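Local atomic coordinates of mannosylglycerate hydrolase MGH1-like glycoside hydrolase domain-containing protein (Thermus thermophilus HB8, PDB entry 4WVB), a protein that probably hydrolyses mannosylglycerate, a solute that thermophiles make under osmotic stress, to mannose and glycerate, and likewise cleaves glucosylglycerate to glucose and glycerate. Residues L33-F38 / E406-S411; S99-P104 / P159-M164; D165-W170 / V297-G302; G347-G352 / R392-P397. All coordinates share one frame; numbering follows the deposited sequence.

Interaction 1 (L33-F38 / E406-S411). With GLC (alpha-D-glucopyranose), chain F.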
# COMPACT_ATOMS: atom_id res chain seq x y z
N LEU A 33 -31.25 3.40 -4.31
CA LEU A 33 -30.13 3.30 -3.37
C LEU A 33 -29.01 4.28 -3.66
O LEU A 33 -28.66 5.10 -2.77
CB LEU A 33 -29.56 1.88 -3.35
CG LEU A 33 -28.52 1.46 -2.31
CD1 LEU A 33 -28.33 -0.05 -2.39
CD2 LEU A 33 -27.16 2.13 -2.44
N TRP A 34 -28.37 4.21 -4.84
CA TRP A 34 -27.22 5.11 -5.00
C TRP A 34 -27.65 6.53 -5.26
O TRP A 34 -27.00 7.46 -4.76
CB TRP A 34 -26.02 4.62 -5.87
CG TRP A 34 -26.09 4.63 -7.32
CD1 TRP A 34 -27.19 4.50 -8.11
CD2 TRP A 34 -24.95 4.68 -8.21
NE1 TRP A 34 -26.81 4.49 -9.44
CE2 TRP A 34 -25.44 4.60 -9.52
CE3 TRP A 34 -23.57 4.79 -8.01
CZ2 TRP A 34 -24.59 4.62 -10.63
CZ3 TRP A 34 -22.73 4.82 -9.11
CH2 TRP A 34 -23.24 4.72 -10.40
N ASP A 35 -28.80 6.71 -5.92
CA ASP A 35 -29.36 8.05 -6.09
C ASP A 35 -29.52 8.74 -4.74
O ASP A 35 -29.08 9.87 -4.55
CB ASP A 35 -30.70 8.05 -6.84
CG ASP A 35 -30.61 7.41 -8.20
OD1 ASP A 35 -30.29 6.21 -8.27
OD2 ASP A 35 -30.85 8.13 -9.22
N SER A 36 -30.18 8.06 -3.78
CA SER A 36 -30.40 8.67 -2.47
C SER A 36 -29.11 9.07 -1.77
O SER A 36 -29.06 10.09 -1.08
CB SER A 36 -31.26 7.77 -1.57
OG SER A 36 -32.64 7.98 -1.81
N ALA A 37 -28.05 8.28 -1.93
CA ALA A 37 -26.77 8.63 -1.34
C ALA A 37 -26.24 9.95 -1.91
O ALA A 37 -25.83 10.81 -1.16
CB ALA A 37 -25.76 7.53 -1.58
N PHE A 38 -26.21 10.09 -3.23
CA PHE A 38 -25.73 11.35 -3.83
C PHE A 38 -26.67 12.49 -3.47
O PHE A 38 -26.24 13.62 -3.23
CB PHE A 38 -25.62 11.27 -5.35
CG PHE A 38 -24.61 10.26 -5.84
CD1 PHE A 38 -23.26 10.43 -5.57
CD2 PHE A 38 -25.02 9.13 -6.53
CE1 PHE A 38 -22.34 9.48 -5.98
CE2 PHE A 38 -24.09 8.20 -6.97
CZ PHE A 38 -22.74 8.37 -6.69
N GLU A 406 -35.57 14.25 -16.70
CA GLU A 406 -35.65 15.68 -16.43
C GLU A 406 -35.73 15.91 -14.94
O GLU A 406 -36.27 15.07 -14.21
CB GLU A 406 -36.87 16.28 -17.12
CG GLU A 406 -36.70 16.29 -18.64
CD GLU A 406 -37.84 16.97 -19.37
OE1 GLU A 406 -39.01 16.61 -19.11
OE2 GLU A 406 -37.56 17.85 -20.21
N GLY A 407 -35.20 17.04 -14.49
CA GLY A 407 -35.14 17.33 -13.06
C GLY A 407 -34.44 16.19 -12.35
O GLY A 407 -34.95 15.65 -11.36
N PHE A 408 -33.30 15.77 -12.93
CA PHE A 408 -32.59 14.60 -12.45
C PHE A 408 -31.89 14.92 -11.14
O PHE A 408 -31.00 15.78 -11.07
CB PHE A 408 -31.62 14.03 -13.48
CG PHE A 408 -31.27 12.59 -13.19
CD1 PHE A 408 -32.18 11.58 -13.44
CD2 PHE A 408 -30.06 12.26 -12.61
CE1 PHE A 408 -31.89 10.25 -13.14
CE2 PHE A 408 -29.75 10.96 -12.32
CZ PHE A 408 -30.66 9.94 -12.58
N SER A 409 -32.31 14.23 -10.10
CA SER A 409 -31.96 14.60 -8.74
C SER A 409 -30.48 14.56 -8.42
O SER A 409 -29.99 15.49 -7.80
CB SER A 409 -32.73 13.75 -7.75
OG SER A 409 -34.11 14.03 -7.86
N TRP A 410 -29.75 13.52 -8.82
CA TRP A 410 -28.34 13.50 -8.39
C TRP A 410 -27.51 14.57 -9.11
O TRP A 410 -26.48 15.00 -8.60
CB TRP A 410 -27.67 12.12 -8.42
CG TRP A 410 -27.19 11.51 -9.74
CD1 TRP A 410 -26.63 12.14 -10.84
CD2 TRP A 410 -27.18 10.13 -10.04
NE1 TRP A 410 -26.29 11.21 -11.79
CE2 TRP A 410 -26.62 9.96 -11.32
CE3 TRP A 410 -27.59 8.99 -9.33
CZ2 TRP A 410 -26.49 8.72 -11.92
CZ3 TRP A 410 -27.45 7.77 -9.91
CH2 TRP A 410 -26.90 7.63 -11.19
N SER A 411 -27.97 15.00 -10.28
CA SER A 411 -27.30 16.08 -10.99
C SER A 411 -27.47 17.36 -10.19
O SER A 411 -26.50 18.06 -9.90
CB SER A 411 -27.86 16.22 -12.40
OG SER A 411 -27.61 15.06 -13.14
C1 GLC F . -31.01 4.27 -14.13
C2 GLC F . -29.51 4.58 -13.91
C3 GLC F . -29.13 4.15 -12.49
C4 GLC F . -29.98 4.91 -11.48
C5 GLC F . -31.48 4.69 -11.80
C6 GLC F . -32.39 5.59 -10.98
O1 GLC F . -31.23 2.84 -14.03
O2 GLC F . -28.69 3.93 -14.88
O3 GLC F . -27.75 4.42 -12.28
O4 GLC F . -29.59 4.54 -10.13
O5 GLC F . -31.82 4.96 -13.17
O6 GLC F . -32.25 6.92 -11.43
O HOH W 1 -31.25 11.03 -9.26

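Interaction 2 (S99-P104 / P159-M164). With GLC (alpha-D-glucopyranose), chain F.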
# COMPACT_ATOMS: atom_id res chain seq x y z
N SER A 99 -36.88 -4.18 -4.38
CA SER A 99 -36.24 -5.05 -5.36
C SER A 99 -35.42 -6.12 -4.65
O SER A 99 -35.23 -6.05 -3.43
CB SER A 99 -35.36 -4.23 -6.30
OG SER A 99 -34.23 -3.75 -5.60
N GLY A 100 -34.94 -7.11 -5.40
CA GLY A 100 -34.15 -8.19 -4.82
C GLY A 100 -32.69 -8.18 -5.24
O GLY A 100 -31.96 -9.17 -5.06
N ILE A 101 -32.27 -7.05 -5.81
CA ILE A 101 -30.88 -6.80 -6.20
C ILE A 101 -30.39 -5.49 -5.57
O ILE A 101 -31.18 -4.76 -5.01
CB ILE A 101 -30.71 -6.74 -7.74
CG1 ILE A 101 -31.57 -5.63 -8.36
CG2 ILE A 101 -30.96 -8.13 -8.35
CD1 ILE A 101 -31.26 -5.35 -9.81
N THR A 102 -29.08 -5.25 -5.60
CA THR A 102 -28.47 -4.11 -4.91
C THR A 102 -27.88 -3.10 -5.91
O THR A 102 -28.16 -3.20 -7.11
CB THR A 102 -27.44 -4.56 -3.85
OG1 THR A 102 -27.12 -3.47 -2.99
CG2 THR A 102 -26.19 -5.13 -4.48
N GLN A 103 -27.10 -2.13 -5.42
CA GLN A 103 -26.55 -1.08 -6.29
C GLN A 103 -25.24 -0.59 -5.64
O GLN A 103 -24.93 -0.98 -4.50
CB GLN A 103 -27.55 0.07 -6.43
CG GLN A 103 -27.98 0.35 -7.84
CD GLN A 103 -28.87 1.58 -7.99
OE1 GLN A 103 -29.27 2.29 -7.03
NE2 GLN A 103 -29.22 1.82 -9.20
N PRO A 104 -24.46 0.26 -6.33
CA PRO A 104 -23.14 0.59 -5.80
C PRO A 104 -23.22 1.22 -4.39
O PRO A 104 -23.99 2.14 -4.16
CB PRO A 104 -22.59 1.53 -6.86
CG PRO A 104 -23.23 1.04 -8.13
CD PRO A 104 -24.63 0.75 -7.71
N PRO A 159 -26.58 -6.86 -14.45
CA PRO A 159 -25.99 -5.58 -14.91
C PRO A 159 -26.53 -4.32 -14.22
O PRO A 159 -25.80 -3.32 -14.04
CB PRO A 159 -26.29 -5.56 -16.44
CG PRO A 159 -27.34 -6.60 -16.65
CD PRO A 159 -27.12 -7.63 -15.59
N TRP A 160 -27.81 -4.33 -13.83
CA TRP A 160 -28.40 -3.20 -13.14
C TRP A 160 -27.69 -2.90 -11.83
O TRP A 160 -27.73 -1.77 -11.33
CB TRP A 160 -29.88 -3.43 -12.86
CG TRP A 160 -30.72 -3.50 -14.08
CD1 TRP A 160 -30.36 -3.16 -15.36
CD2 TRP A 160 -32.09 -3.91 -14.15
NE1 TRP A 160 -31.42 -3.35 -16.21
CE2 TRP A 160 -32.49 -3.81 -15.50
CE3 TRP A 160 -33.01 -4.37 -13.20
CZ2 TRP A 160 -33.78 -4.14 -15.93
CZ3 TRP A 160 -34.30 -4.71 -13.63
CH2 TRP A 160 -34.67 -4.60 -14.98
N GLU A 161 -27.07 -3.91 -11.24
CA GLU A 161 -26.41 -3.72 -9.96
C GLU A 161 -25.19 -2.82 -10.05
O GLU A 161 -24.78 -2.26 -9.03
CB GLU A 161 -26.02 -5.05 -9.32
CG GLU A 161 -27.23 -5.87 -8.89
CD GLU A 161 -26.83 -7.06 -8.05
OE1 GLU A 161 -27.40 -7.27 -6.96
OE2 GLU A 161 -25.90 -7.77 -8.48
N SER A 162 -24.62 -2.68 -11.26
CA SER A 162 -23.49 -1.78 -11.46
C SER A 162 -23.90 -0.32 -11.39
O SER A 162 -23.05 0.57 -11.27
CB SER A 162 -22.85 -2.00 -12.82
OG SER A 162 -23.77 -1.69 -13.84
N GLY A 163 -25.20 -0.07 -11.49
CA GLY A 163 -25.69 1.27 -11.69
C GLY A 163 -25.50 1.76 -13.10
O GLY A 163 -25.95 2.85 -13.40
N MET A 164 -24.84 0.96 -13.96
CA MET A 164 -24.44 1.37 -15.32
C MET A 164 -25.06 0.37 -16.28
O MET A 164 -24.38 -0.43 -16.92
CB MET A 164 -22.93 1.46 -15.43
CG MET A 164 -22.34 2.42 -14.40
SD MET A 164 -20.58 2.61 -14.56
CE MET A 164 -20.15 3.59 -13.12
C1 GLC F . -31.01 4.27 -14.13
C2 GLC F . -29.51 4.58 -13.91
C3 GLC F . -29.13 4.15 -12.49
C4 GLC F . -29.98 4.91 -11.48
C5 GLC F . -31.48 4.69 -11.80
C6 GLC F . -32.39 5.59 -10.98
O1 GLC F . -31.23 2.84 -14.03
O2 GLC F . -28.69 3.93 -14.88
O3 GLC F . -27.75 4.42 -12.28
O4 GLC F . -29.59 4.54 -10.13
O5 GLC F . -31.82 4.96 -13.17
O6 GLC F . -32.25 6.92 -11.43
O HOH W 2 -29.09 0.44 -11.89

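Interaction 3 (D165-W170 / V297-G302). With GLC (alpha-D-glucopyranose), chain F.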
# COMPACT_ATOMS: atom_id res chain seq x y z
N ASP A 165 -26.39 0.45 -16.34
CA ASP A 165 -27.24 -0.69 -16.76
C ASP A 165 -26.79 -1.30 -18.07
O ASP A 165 -26.68 -2.52 -18.17
CB ASP A 165 -28.71 -0.26 -16.92
CG ASP A 165 -29.29 0.41 -15.68
OD1 ASP A 165 -28.57 0.71 -14.69
OD2 ASP A 165 -30.52 0.65 -15.70
N ASN A 166 -26.59 -0.46 -19.08
CA ASN A 166 -26.22 -0.90 -20.43
C ASN A 166 -24.78 -0.59 -20.79
O ASN A 166 -24.44 -0.42 -21.97
CB ASN A 166 -27.18 -0.32 -21.48
CG ASN A 166 -26.97 1.16 -21.72
OD1 ASN A 166 -26.39 1.86 -20.89
ND2 ASN A 166 -27.48 1.65 -22.85
N SER A 167 -23.89 -0.57 -19.80
CA SER A 167 -22.46 -0.40 -20.10
C SER A 167 -22.03 -1.42 -21.15
O SER A 167 -22.40 -2.60 -21.04
CB SER A 167 -21.59 -0.60 -18.85
OG SER A 167 -20.21 -0.47 -19.18
N PRO A 168 -21.25 -0.99 -22.17
CA PRO A 168 -20.82 -1.96 -23.16
C PRO A 168 -19.97 -3.08 -22.55
O PRO A 168 -19.84 -4.17 -23.15
CB PRO A 168 -20.01 -1.10 -24.16
CG PRO A 168 -20.60 0.28 -24.01
CD PRO A 168 -20.89 0.39 -22.54
N ALA A 169 -19.45 -2.86 -21.35
CA ALA A 169 -18.73 -3.94 -20.66
C ALA A 169 -19.62 -5.15 -20.44
O ALA A 169 -19.10 -6.27 -20.40
CB ALA A 169 -18.13 -3.48 -19.34
N TRP A 170 -20.93 -4.96 -20.31
CA TRP A 170 -21.81 -6.08 -19.95
C TRP A 170 -22.32 -6.85 -21.18
O TRP A 170 -22.98 -7.87 -21.02
CB TRP A 170 -22.98 -5.63 -19.08
CG TRP A 170 -22.64 -4.66 -17.98
CD1 TRP A 170 -23.41 -3.64 -17.56
CD2 TRP A 170 -21.45 -4.62 -17.17
NE1 TRP A 170 -22.79 -2.94 -16.57
CE2 TRP A 170 -21.59 -3.53 -16.29
CE3 TRP A 170 -20.28 -5.39 -17.11
CZ2 TRP A 170 -20.61 -3.17 -15.37
CZ3 TRP A 170 -19.30 -5.02 -16.20
CH2 TRP A 170 -19.46 -3.93 -15.35
N VAL A 297 -12.92 -3.74 -22.13
CA VAL A 297 -13.69 -2.58 -22.57
C VAL A 297 -13.41 -1.44 -21.61
O VAL A 297 -13.62 -1.58 -20.39
CB VAL A 297 -15.22 -2.87 -22.58
CG1 VAL A 297 -16.00 -1.62 -22.99
CG2 VAL A 297 -15.53 -4.04 -23.52
N LYS A 298 -12.91 -0.32 -22.12
CA LYS A 298 -12.55 0.79 -21.25
C LYS A 298 -13.75 1.71 -21.04
O LYS A 298 -14.19 2.41 -21.98
CB LYS A 298 -11.35 1.58 -21.83
CG LYS A 298 -10.10 0.73 -22.03
CD LYS A 298 -8.90 1.61 -22.36
CE LYS A 298 -8.83 1.98 -23.83
NZ LYS A 298 -7.45 2.43 -24.15
N THR A 299 -14.28 1.71 -19.82
CA THR A 299 -15.40 2.57 -19.48
C THR A 299 -14.99 3.55 -18.39
O THR A 299 -13.94 3.39 -17.77
CB THR A 299 -16.63 1.76 -19.00
OG1 THR A 299 -16.43 1.33 -17.63
CG2 THR A 299 -16.87 0.57 -19.89
N SER A 300 -15.86 4.53 -18.12
CA SER A 300 -15.58 5.50 -17.06
C SER A 300 -15.44 4.84 -15.68
O SER A 300 -14.81 5.40 -14.80
CB SER A 300 -16.65 6.60 -17.00
OG SER A 300 -17.94 6.05 -16.76
N ALA A 301 -16.04 3.65 -15.50
CA ALA A 301 -15.90 2.93 -14.23
C ALA A 301 -14.44 2.58 -13.92
O ALA A 301 -14.01 2.49 -12.75
CB ALA A 301 -16.77 1.66 -14.24
N GLY A 302 -13.64 2.38 -14.97
CA GLY A 302 -12.24 2.03 -14.78
C GLY A 302 -11.40 3.11 -14.15
O GLY A 302 -10.28 2.85 -13.75
C1 GLC F . -31.01 4.27 -14.13
C2 GLC F . -29.51 4.58 -13.91
C3 GLC F . -29.13 4.15 -12.49
C4 GLC F . -29.98 4.91 -11.48
C5 GLC F . -31.48 4.69 -11.80
C6 GLC F . -32.39 5.59 -10.98
O1 GLC F . -31.23 2.84 -14.03
O2 GLC F . -28.69 3.93 -14.88
O3 GLC F . -27.75 4.42 -12.28
O4 GLC F . -29.59 4.54 -10.13
O5 GLC F . -31.82 4.96 -13.17
O6 GLC F . -32.25 6.92 -11.43
O HOH W 3 -18.38 -0.59 -16.88

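Interaction 4 (G347-G352 / R392-P397). With GLC (alpha-D-glucopyranose), chain F.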
# COMPACT_ATOMS: atom_id res chain seq x y z
N GLY A 347 -25.21 9.41 -27.46
CA GLY A 347 -26.47 9.69 -26.78
C GLY A 347 -27.09 8.57 -25.99
O GLY A 347 -28.20 8.75 -25.49
N ARG A 348 -26.42 7.41 -25.85
CA ARG A 348 -27.15 6.21 -25.36
C ARG A 348 -26.83 5.74 -23.91
O ARG A 348 -26.23 4.69 -23.72
CB ARG A 348 -26.94 5.08 -26.36
CG ARG A 348 -28.02 4.01 -26.30
CD ARG A 348 -27.86 2.99 -27.42
NE ARG A 348 -28.00 1.62 -26.92
CZ ARG A 348 -27.50 0.53 -27.50
NH1 ARG A 348 -26.79 0.59 -28.63
NH2 ARG A 348 -27.69 -0.66 -26.93
N TYR A 349 -27.26 6.50 -22.91
CA TYR A 349 -27.23 6.06 -21.52
C TYR A 349 -25.76 5.86 -21.04
O TYR A 349 -25.02 6.84 -20.96
CB TYR A 349 -28.13 4.81 -21.44
CG TYR A 349 -28.81 4.47 -20.16
CD1 TYR A 349 -29.19 5.45 -19.23
CD2 TYR A 349 -29.15 3.14 -19.89
CE1 TYR A 349 -29.81 5.08 -18.05
CE2 TYR A 349 -29.79 2.78 -18.74
CZ TYR A 349 -30.12 3.74 -17.82
OH TYR A 349 -30.75 3.31 -16.68
N TRP A 350 -25.31 4.62 -20.76
CA TRP A 350 -23.94 4.38 -20.29
C TRP A 350 -22.98 3.94 -21.41
O TRP A 350 -21.91 3.38 -21.16
CB TRP A 350 -23.95 3.33 -19.16
CG TRP A 350 -24.63 3.82 -17.93
CD1 TRP A 350 -25.94 3.64 -17.59
CD2 TRP A 350 -24.05 4.61 -16.89
NE1 TRP A 350 -26.20 4.26 -16.40
CE2 TRP A 350 -25.05 4.85 -15.94
CE3 TRP A 350 -22.77 5.12 -16.66
CZ2 TRP A 350 -24.82 5.57 -14.77
CZ3 TRP A 350 -22.54 5.85 -15.51
CH2 TRP A 350 -23.55 6.06 -14.58
N ARG A 351 -23.32 4.24 -22.66
CA ARG A 351 -22.52 3.80 -23.79
C ARG A 351 -21.78 4.97 -24.47
O ARG A 351 -21.55 4.93 -25.66
CB ARG A 351 -23.43 3.07 -24.79
CG ARG A 351 -24.09 1.83 -24.18
CD ARG A 351 -24.93 1.06 -25.18
NE ARG A 351 -24.12 0.23 -26.06
CZ ARG A 351 -23.72 -1.00 -25.81
NH1 ARG A 351 -24.01 -1.58 -24.65
NH2 ARG A 351 -22.99 -1.66 -26.72
N GLY A 352 -21.38 5.98 -23.70
CA GLY A 352 -20.73 7.17 -24.29
C GLY A 352 -21.01 8.46 -23.52
O GLY A 352 -20.10 9.21 -23.27
N ARG A 392 -30.13 17.08 -15.97
CA ARG A 392 -30.52 15.94 -16.77
C ARG A 392 -29.72 14.71 -16.34
O ARG A 392 -28.69 14.81 -15.68
CB ARG A 392 -30.25 16.19 -18.25
CG ARG A 392 -30.97 17.40 -18.85
CD ARG A 392 -32.48 17.28 -18.80
NE ARG A 392 -32.98 16.12 -19.53
CZ ARG A 392 -33.30 16.13 -20.83
NH1 ARG A 392 -33.16 17.22 -21.57
NH2 ARG A 392 -33.77 15.02 -21.40
N GLU A 393 -30.19 13.56 -16.78
CA GLU A 393 -29.57 12.28 -16.41
C GLU A 393 -28.18 12.10 -17.01
O GLU A 393 -27.24 11.68 -16.33
CB GLU A 393 -30.48 11.15 -16.85
CG GLU A 393 -30.14 9.81 -16.25
CD GLU A 393 -31.25 8.79 -16.44
OE1 GLU A 393 -32.31 9.16 -16.98
OE2 GLU A 393 -31.05 7.62 -16.05
N TYR A 394 -28.04 12.40 -18.29
CA TYR A 394 -26.72 12.25 -18.93
C TYR A 394 -26.65 13.23 -20.09
O TYR A 394 -27.66 13.85 -20.45
CB TYR A 394 -26.45 10.80 -19.35
CG TYR A 394 -27.51 10.18 -20.22
CD1 TYR A 394 -28.63 9.56 -19.65
CD2 TYR A 394 -27.41 10.22 -21.60
CE1 TYR A 394 -29.62 8.99 -20.44
CE2 TYR A 394 -28.39 9.65 -22.40
CZ TYR A 394 -29.50 9.05 -21.81
OH TYR A 394 -30.47 8.50 -22.63
N TYR A 395 -25.45 13.37 -20.65
CA TYR A 395 -25.18 14.40 -21.62
C TYR A 395 -24.34 13.87 -22.75
O TYR A 395 -23.41 13.07 -22.55
CB TYR A 395 -24.49 15.60 -20.97
CG TYR A 395 -25.27 16.22 -19.82
CD1 TYR A 395 -25.22 15.65 -18.56
CD2 TYR A 395 -26.02 17.38 -19.99
CE1 TYR A 395 -25.94 16.18 -17.50
CE2 TYR A 395 -26.74 17.92 -18.94
CZ TYR A 395 -26.69 17.34 -17.68
OH TYR A 395 -27.39 17.89 -16.63
N ASP A 396 -24.69 14.30 -23.97
CA ASP A 396 -23.91 13.98 -25.14
C ASP A 396 -22.53 14.66 -25.01
O ASP A 396 -22.46 15.87 -24.83
CB ASP A 396 -24.67 14.49 -26.39
CG ASP A 396 -23.99 14.11 -27.69
OD1 ASP A 396 -22.80 14.42 -27.89
OD2 ASP A 396 -24.66 13.49 -28.52
N PRO A 397 -21.43 13.89 -25.09
CA PRO A 397 -20.10 14.44 -24.87
C PRO A 397 -19.56 15.25 -26.05
O PRO A 397 -18.52 15.89 -25.92
CB PRO A 397 -19.22 13.19 -24.67
CG PRO A 397 -19.94 12.11 -25.39
CD PRO A 397 -21.40 12.45 -25.42
C1 GLC F . -31.01 4.27 -14.13
C2 GLC F . -29.51 4.58 -13.91
C3 GLC F . -29.13 4.15 -12.49
C4 GLC F . -29.98 4.91 -11.48
C5 GLC F . -31.48 4.69 -11.80
C6 GLC F . -32.39 5.59 -10.98
O1 GLC F . -31.23 2.84 -14.03
O2 GLC F . -28.69 3.93 -14.88
O3 GLC F . -27.75 4.42 -12.28
O4 GLC F . -29.59 4.54 -10.13
O5 GLC F . -31.82 4.96 -13.17
O6 GLC F . -32.25 6.92 -11.43

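Interaction 1 (L33-F38 / E406-S411)
Trp410 forms an aromatic cluster with Trp34 and Phe38 and also touches Asp35, joining two helices, 33-43 and 409-418, that are far apart in the chain, in the (alpha/alpha)6 barrel of this GH63 enzyme. The path of Trp410 from backbone to tip passes each partner in turn. Its CB rests on the CB of Phe38, 3.8 Å away, where the two side chains leave side by side. CG lies between the backbone N and the carbonyl carbon (chi1 78°), which carries the six-membered ring past Asp35 to the Trp34 indole and the sugar. Further out, Trp410 CE3 comes within 3.4 Å of Asp35 OD2. Next, CZ3 passes over a face of the Trp34 indole, so that this edge of Trp410 makes a T-shaped contact with the planes at 80°. Phe38 turns its own edge in offset fashion to one face of Trp410, and the CE2 corner of Phe408 lies over the opposite face; each face of the indole thus has an aromatic neighbour near its rim. At the tip, Trp410 CH2 ends 3.5 Å from O3 of the bound alpha-D-glucopyranose.

The same cluster presents polar groups to that glucose. Trp34 NE1 donates to O3 at 3.0 Å and, weakly, to O4. The Asp35 carboxylate divides its work: OD1 accepts from O4 and OD2 from O6. One water, lying over the rim of one Phe408 face, bridges the two segments, giving a hydrogen bond to Asp35 OD2 and receiving one from Trp410 N, both at 2.9 Å.

Interaction 2 (S99-P104 / P159-M164)
Glu161 directs its carboxylate at the backbone of the other segment rather than at a side chain: OE1 accepts from Thr102 N at 3.0 Å through its anti lone pair, and the bond is almost straight (172°). The same oxygen forms a salt bridge with Arg146, so it is shared between a charged partner and a peptide N-H. The extended chain of Glu161 crosses Ile101 obliquely on the way, OE1 coming 3.4 Å from Ile101 CB. The neighbouring carbonyl fares differently. Thr102 O is buried without a hydrogen-bonding partner, and what it meets is the CA-H of Glu161 at 3.4 Å.

Both segments are loops of the (alpha/alpha)6 barrel, one from strand 97-98 into helix 107-117, the other between helices 121-146 and 171-175, and both reach the sugar pocket. In the second, Ser162 OG accepts from Met164 N, an ST turn, and separately donates to Pro159 O. Pro104 fits against this bend, its CG 3.2 Å from Ser162 O, and a CB on Gly163 would point at the proline and sit tightly against its CG.

Both loops also bind glucose. Gln103, extended past CG, donates from NE2 to O4 of the sugar at 2.9 Å and also to a water that in turn donates to Trp160 O. At the adjacent hydroxyl, Gly163 O accepts from the sugar O3 at 2.6 Å.

Interaction 3 (D165-W170 / V297-G302)
Ser167 sets its OG anti to the backbone N (chi1 178°), while Thr299 has CG2 anti to its carbonyl carbon and OG1 between that carbon and N (chi1 77°); together these torsions bring the two hydroxyls and one methyl into the seam. Thr299 CG2 meets Ser167 OG at 3.6 Å. The hydroxyls themselves are joined through a single water, 2.9 Å from Ser167 OG and 2.8 Å from Thr299 OG1. Each also has a local bond: Ser167 OG accepts weakly from Ala169 N, and Thr299 OG1 accepts from Ala301 N in an ST turn that leads into the short 3-10 segment.

Beside this polar bridge lies a small apolar patch. Val297 CG1 is 4.2 Å from Pro168 CB, and Val297 CB faces the Ala169 methyl. The contact thereby joins the loop before helix 171-175 to the one before helix 305-308, with no direct hydrogen bond between them.

At the far end of the first loop, away from the seam, Asp165 turns toward the pocket, where its OD2 accepts from the anomeric hydroxyl O1 of glucose at 2.8 Å and is also hydrogen-bonded to Tyr349 OH. With an alanine in place of Asp165, O1 would probably lose this acceptor and the reaction its likely acid. Next to it, Asn166 holds on to Trp350 N through OD1.

A carboxylate hydrogen-bonded to the oxygen on the anomeric carbon is placed as a proton donor to the glycosidic oxygen would be, consistent with the role of general acid probably played by Asp165.

Interaction 4 (G347-G352 / R392-P397)
The Tyr394 ring receives the backbone of Tyr349 on one face: Tyr349 CA stands 3.8 Å from the ring centroid and only 12° off the normal, a CH-pi contact, with Tyr349 N over the same ring. At the Tyr394 edge, near the ring plane, Gly347 O approaches CE2 to 3.2 Å. The Tyr349 ring is placed differently. Trp350 CD1 lies over one of its faces, while its edge meets Tyr394 CE1 and Glu393 OE2, the carboxylate standing nearly at right angles to the ring. The two tyrosine rings are oblique to each other, their planes 57° apart.

Tyr349 occupies the second position of a type II' turn from Arg348 to Arg351 and has positive phi; its backbone lies over Tyr394 and its phenol reaches the sugar. A leucine in place of Tyr394 has no flat ring to offer Tyr349 CA, and the turn would probably be freer to shift. At the other end of the contact, Pro397 CG touches Gly352 O at 3.6 Å.

Trp350 NE1 donates to O2 of glucose at 2.9 Å in a nearly straight bond. Glu393, chain extended and CG anti to N (chi1 -166°), is held at OE1 by Gly405 N, and its OE2 lies 3.9 Å from the anomeric C1. Glu393 and Tyr394 form a classic beta bulge opposite Arg403. With Glu393 the probable proton acceptor and Asp165 the probable donor, the site has the paired acid and base characteristic of inverting glycosidases such as those of family GH63.

The four contacts surround one glucose inside the helical barrel, their centres 13 to 20 Å apart. Interaction 1 joins helix 33-43 to helix 409-418, so the other three lie between its segments in the sequence, following one another in order. Residues 159-164 of interaction 2 run directly into 165-170 of interaction 3. Interactions 1 and 2 touch through Trp34 N and Gln103 OE1, interactions 3 and 4 through Asn166 O and Arg351 NH1, and interactions 1 and 4 through Ser411 OG and Arg392 O; interactions 1 and 3 do not touch. Segments distant in sequence thus bring the likely acid and base and the sugar-binding residues to a single pocket.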